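Local coordinates for protein putative peptidase (Clostridium acetobutylicum, PDB 3K9T) that binds one zinc ion per subunit and probably acts in making modified polysaccharides, with no peptidase activity expected despite its aminopeptidase-like domain, at residues D43-H48 with L203-A208. Residues are numbered along the deposited sequence; the frame is centred on the assembly and turned at random.
Sequences DIIRKH and LITFIA
Inside the aminopeptidase-like domain, I45 and H48, at the C-terminal end of helix 36-45 and in the turn that follows, pack against T205 and F206 of helix 194-211, away from the zinc site. I45 and T205 have the nearest CA atoms, 6.9 Å apart. T205 sits in the middle and splits its two branches between the neighbours. Its methyl CG2, anti to the backbone N (the hydroxyl at chi1 -65°), meets H48, with CG2 3.5 Å from H48 CB; the two side chains cross at about a right angle. Its OG1 rests against I45 CG2 at 3.8 Å, while the same hydroxyl is hydrogen-bonded to V201 O one turn back in its own helix. Beyond T205, the H48 and F206 rings lean against each other with their planes at 53°. The closest atoms there are H48 ND1 and F206 CZ, at 3.9 Å. F206 also rests on T15 and I19 of helix 12-26, while T205 touches F224 of strand 219-225. The turn carrying the histidine is held by its own backbone, H48 N bonding to I45 O at 2.8 Å. No hydrogen bond or salt bridge crosses between the two segments, and the polar link of the imidazole goes from ND1 to K209, just past 203-208. The two segments therefore hold together by methyl and ring contacts, with one histidine-lysine bond alongside.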
ATOM      1  N   ASP A  43      21.497 -41.651 -15.922  1.00 22.28           N
ATOM      2  CA  ASP A  43      22.384 -42.644 -15.319  1.00 22.82           C
ATOM      3  C   ASP A  43      23.275 -42.009 -14.264  1.00 23.35           C
ATOM      4  O   ASP A  43      23.470 -42.560 -13.168  1.00 24.37           O
ATOM      5  CB  ASP A  43      23.262 -43.339 -16.368  1.00 24.58           C
ATOM      6  CG  ASP A  43      22.464 -44.200 -17.307  1.00 22.03           C
ATOM      7  OD1 ASP A  43      21.399 -44.667 -16.907  1.00 33.63           O
ATOM      8  OD2 ASP A  43      22.901 -44.426 -18.441  1.00 26.84           O
ATOM      9  N   ILE A  44      23.827 -40.848 -14.599  1.00 24.35           N
ATOM     10  CA  ILE A  44      24.757 -40.177 -13.704  1.00 25.67           C
ATOM     11  C   ILE A  44      24.026 -39.701 -12.471  1.00 25.48           C
ATOM     12  O   ILE A  44      24.520 -39.891 -11.365  1.00 24.16           O
ATOM     13  CB  ILE A  44      25.565 -39.043 -14.413  1.00 26.45           C
ATOM     14  CG1 ILE A  44      26.491 -39.695 -15.474  1.00 25.61           C
ATOM     15  CG2 ILE A  44      26.324 -38.219 -13.351  1.00 16.83           C
ATOM     16  CD1 ILE A  44      26.960 -38.831 -16.633  1.00 23.92           C
ATOM     17  N   ILE A  45      22.834 -39.131 -12.659  1.00 24.18           N
ATOM     18  CA  ILE A  45      22.032 -38.702 -11.522  1.00 21.57           C
ATOM     19  C   ILE A  45      21.774 -39.880 -10.570  1.00 22.78           C
ATOM     20  O   ILE A  45      21.814 -39.703  -9.343  1.00 19.31           O
ATOM     21  CB  ILE A  45      20.675 -38.040 -11.932  1.00 21.14           C
ATOM     22  CG1 ILE A  45      20.930 -36.719 -12.665  1.00 22.42           C
ATOM     23  CG2 ILE A  45      19.814 -37.778 -10.655  1.00 12.95           C
ATOM     24  CD1 ILE A  45      19.753 -36.189 -13.576  1.00 18.17           C
ATOM     25  N   ARG A  46      21.554 -41.080 -11.126  1.00 23.47           N
ATOM     26  CA  ARG A  46      21.208 -42.244 -10.308  1.00 24.00           C
ATOM     27  C   ARG A  46      22.408 -42.804  -9.591  1.00 24.29           C
ATOM     28  O   ARG A  46      22.269 -43.730  -8.840  1.00 27.02           O
ATOM     29  CB  ARG A  46      20.462 -43.321 -11.110  1.00 25.35           C
ATOM     30  CG  ARG A  46      18.938 -42.990 -11.224  1.00 31.30           C
ATOM     31  CD  ARG A  46      18.187 -43.942 -12.080  1.00 26.42           C
ATOM     32  NE  ARG A  46      18.738 -43.945 -13.423  1.00 28.68           N
ATOM     33  CZ  ARG A  46      18.480 -44.859 -14.355  1.00 37.36           C
ATOM     34  NH1 ARG A  46      17.654 -45.903 -14.125  1.00 36.96           N
ATOM     35  NH2 ARG A  46      19.060 -44.718 -15.536  1.00 34.26           N
ATOM     36  N   LYS A  47      23.595 -42.249  -9.836  1.00 23.59           N
ATOM     37  CA  LYS A  47      24.744 -42.531  -8.994  1.00 21.00           C
ATOM     38  C   LYS A  47      24.655 -41.748  -7.682  1.00 19.88           C
ATOM     39  O   LYS A  47      25.367 -42.047  -6.740  1.00 18.30           O
ATOM     40  CB  LYS A  47      26.062 -42.210  -9.684  1.00 21.56           C
ATOM     41  CG  LYS A  47      26.382 -43.128 -10.831  1.00 24.31           C
ATOM     42  CD  LYS A  47      27.822 -43.014 -11.226  1.00 25.10           C
ATOM     43  CE  LYS A  47      28.093 -41.803 -12.052  1.00 31.19           C
ATOM     44  NZ  LYS A  47      29.528 -41.711 -12.323  1.00 31.43           N
ATOM     45  N   HIS A  48      23.750 -40.787  -7.605  1.00 20.89           N
ATOM     46  CA  HIS A  48      23.566 -39.986  -6.406  1.00 22.30           C
ATOM     47  C   HIS A  48      22.231 -40.222  -5.696  1.00 22.30           C
ATOM     48  O   HIS A  48      22.175 -40.245  -4.458  1.00 23.60           O
ATOM     49  CB  HIS A  48      23.684 -38.498  -6.767  1.00 21.30           C
ATOM     50  CG  HIS A  48      25.034 -38.118  -7.271  1.00 21.34           C
ATOM     51  ND1 HIS A  48      26.009 -37.601  -6.451  1.00 24.56           N
ATOM     52  CD2 HIS A  48      25.586 -38.202  -8.508  1.00 26.34           C
ATOM     53  CE1 HIS A  48      27.099 -37.367  -7.162  1.00 25.98           C
ATOM     54  NE2 HIS A  48      26.868 -37.716  -8.415  1.00 23.49           N
ATOM     55  N   LEU A 203      22.034 -29.135  -8.469  1.00 21.02           N
ATOM     56  CA  LEU A 203      21.531 -28.645  -7.168  1.00 23.32           C
ATOM     57  C   LEU A 203      20.409 -29.513  -6.605  1.00 24.86           C
ATOM     58  O   LEU A 203      20.452 -29.934  -5.467  1.00 27.90           O
ATOM     59  CB  LEU A 203      21.086 -27.176  -7.247  1.00 22.37           C
ATOM     60  CG  LEU A 203      20.303 -26.634  -6.042  1.00 23.97           C
ATOM     61  CD1 LEU A 203      21.264 -26.504  -4.944  1.00 18.97           C
ATOM     62  CD2 LEU A 203      19.587 -25.297  -6.287  1.00 20.63           C
ATOM     63  N   ILE A 204      19.381 -29.724  -7.404  1.00 25.75           N
ATOM     64  CA  ILE A 204      18.205 -30.486  -7.011  1.00 26.66           C
ATOM     65  C   ILE A 204      18.656 -31.910  -6.637  1.00 27.44           C
ATOM     66  O   ILE A 204      18.147 -32.482  -5.681  1.00 26.42           O
ATOM     67  CB  ILE A 204      17.166 -30.413  -8.189  1.00 28.38           C
ATOM     68  CG1 ILE A 204      16.557 -29.012  -8.249  1.00 34.24           C
ATOM     69  CG2 ILE A 204      16.084 -31.347  -8.110  1.00 23.21           C
ATOM     70  CD1 ILE A 204      15.982 -28.584  -7.015  1.00 30.97           C
ATOM     71  N   THR A 205      19.663 -32.446  -7.334  1.00 25.86           N
ATOM     72  CA  THR A 205      20.182 -33.765  -7.004  1.00 25.34           C
ATOM     73  C   THR A 205      20.671 -33.799  -5.552  1.00 25.53           C
ATOM     74  O   THR A 205      20.270 -34.676  -4.761  1.00 23.85           O
ATOM     75  CB  THR A 205      21.241 -34.220  -8.005  1.00 25.41           C
ATOM     76  OG1 THR A 205      20.589 -34.370  -9.274  1.00 24.47           O
ATOM     77  CG2 THR A 205      21.878 -35.583  -7.590  1.00 15.37           C
ATOM     78  N   PHE A 206      21.465 -32.801  -5.188  1.00 23.04           N
ATOM     79  CA  PHE A 206      21.994 -32.714  -3.835  1.00 23.82           C
ATOM     80  C   PHE A 206      20.966 -32.333  -2.761  1.00 23.44           C
ATOM     81  O   PHE A 206      21.099 -32.740  -1.622  1.00 22.19           O
ATOM     82  CB  PHE A 206      23.258 -31.849  -3.800  1.00 23.62           C
ATOM     83  CG  PHE A 206      24.490 -32.619  -4.199  1.00 22.13           C
ATOM     84  CD1 PHE A 206      24.759 -32.883  -5.531  1.00 20.09           C
ATOM     85  CD2 PHE A 206      25.334 -33.143  -3.238  1.00 23.73           C
ATOM     86  CE1 PHE A 206      25.867 -33.623  -5.900  1.00 27.31           C
ATOM     87  CE2 PHE A 206      26.448 -33.878  -3.596  1.00 23.92           C
ATOM     88  CZ  PHE A 206      26.727 -34.111  -4.926  1.00 27.68           C
ATOM     89  N   ILE A 207      19.940 -31.580  -3.124  1.00 24.42           N
ATOM     90  CA  ILE A 207      18.871 -31.308  -2.185  1.00 24.91           C
ATOM     91  C   ILE A 207      18.180 -32.633  -1.902  1.00 22.38           C
ATOM     92  O   ILE A 207      18.020 -32.976  -0.750  1.00 21.47           O
ATOM     93  CB  ILE A 207      17.875 -30.259  -2.685  1.00 25.53           C
ATOM     94  CG1 ILE A 207      18.574 -28.898  -2.695  1.00 29.74           C
ATOM     95  CG2 ILE A 207      16.615 -30.222  -1.770  1.00 23.59           C
ATOM     96  CD1 ILE A 207      17.918 -27.940  -3.618  1.00 29.36           C
ATOM     97  N   ALA A 208      17.820 -33.370  -2.954  1.00 21.98           N
ATOM     98  CA  ALA A 208      17.194 -34.709  -2.819  1.00 23.79           C
ATOM     99  C   ALA A 208      18.072 -35.626  -1.949  1.00 23.64           C
ATOM    100  O   ALA A 208      17.584 -36.287  -1.030  1.00 19.14           O
ATOM    101  CB  ALA A 208      16.936 -35.340  -4.190  1.00 20.06           C
TER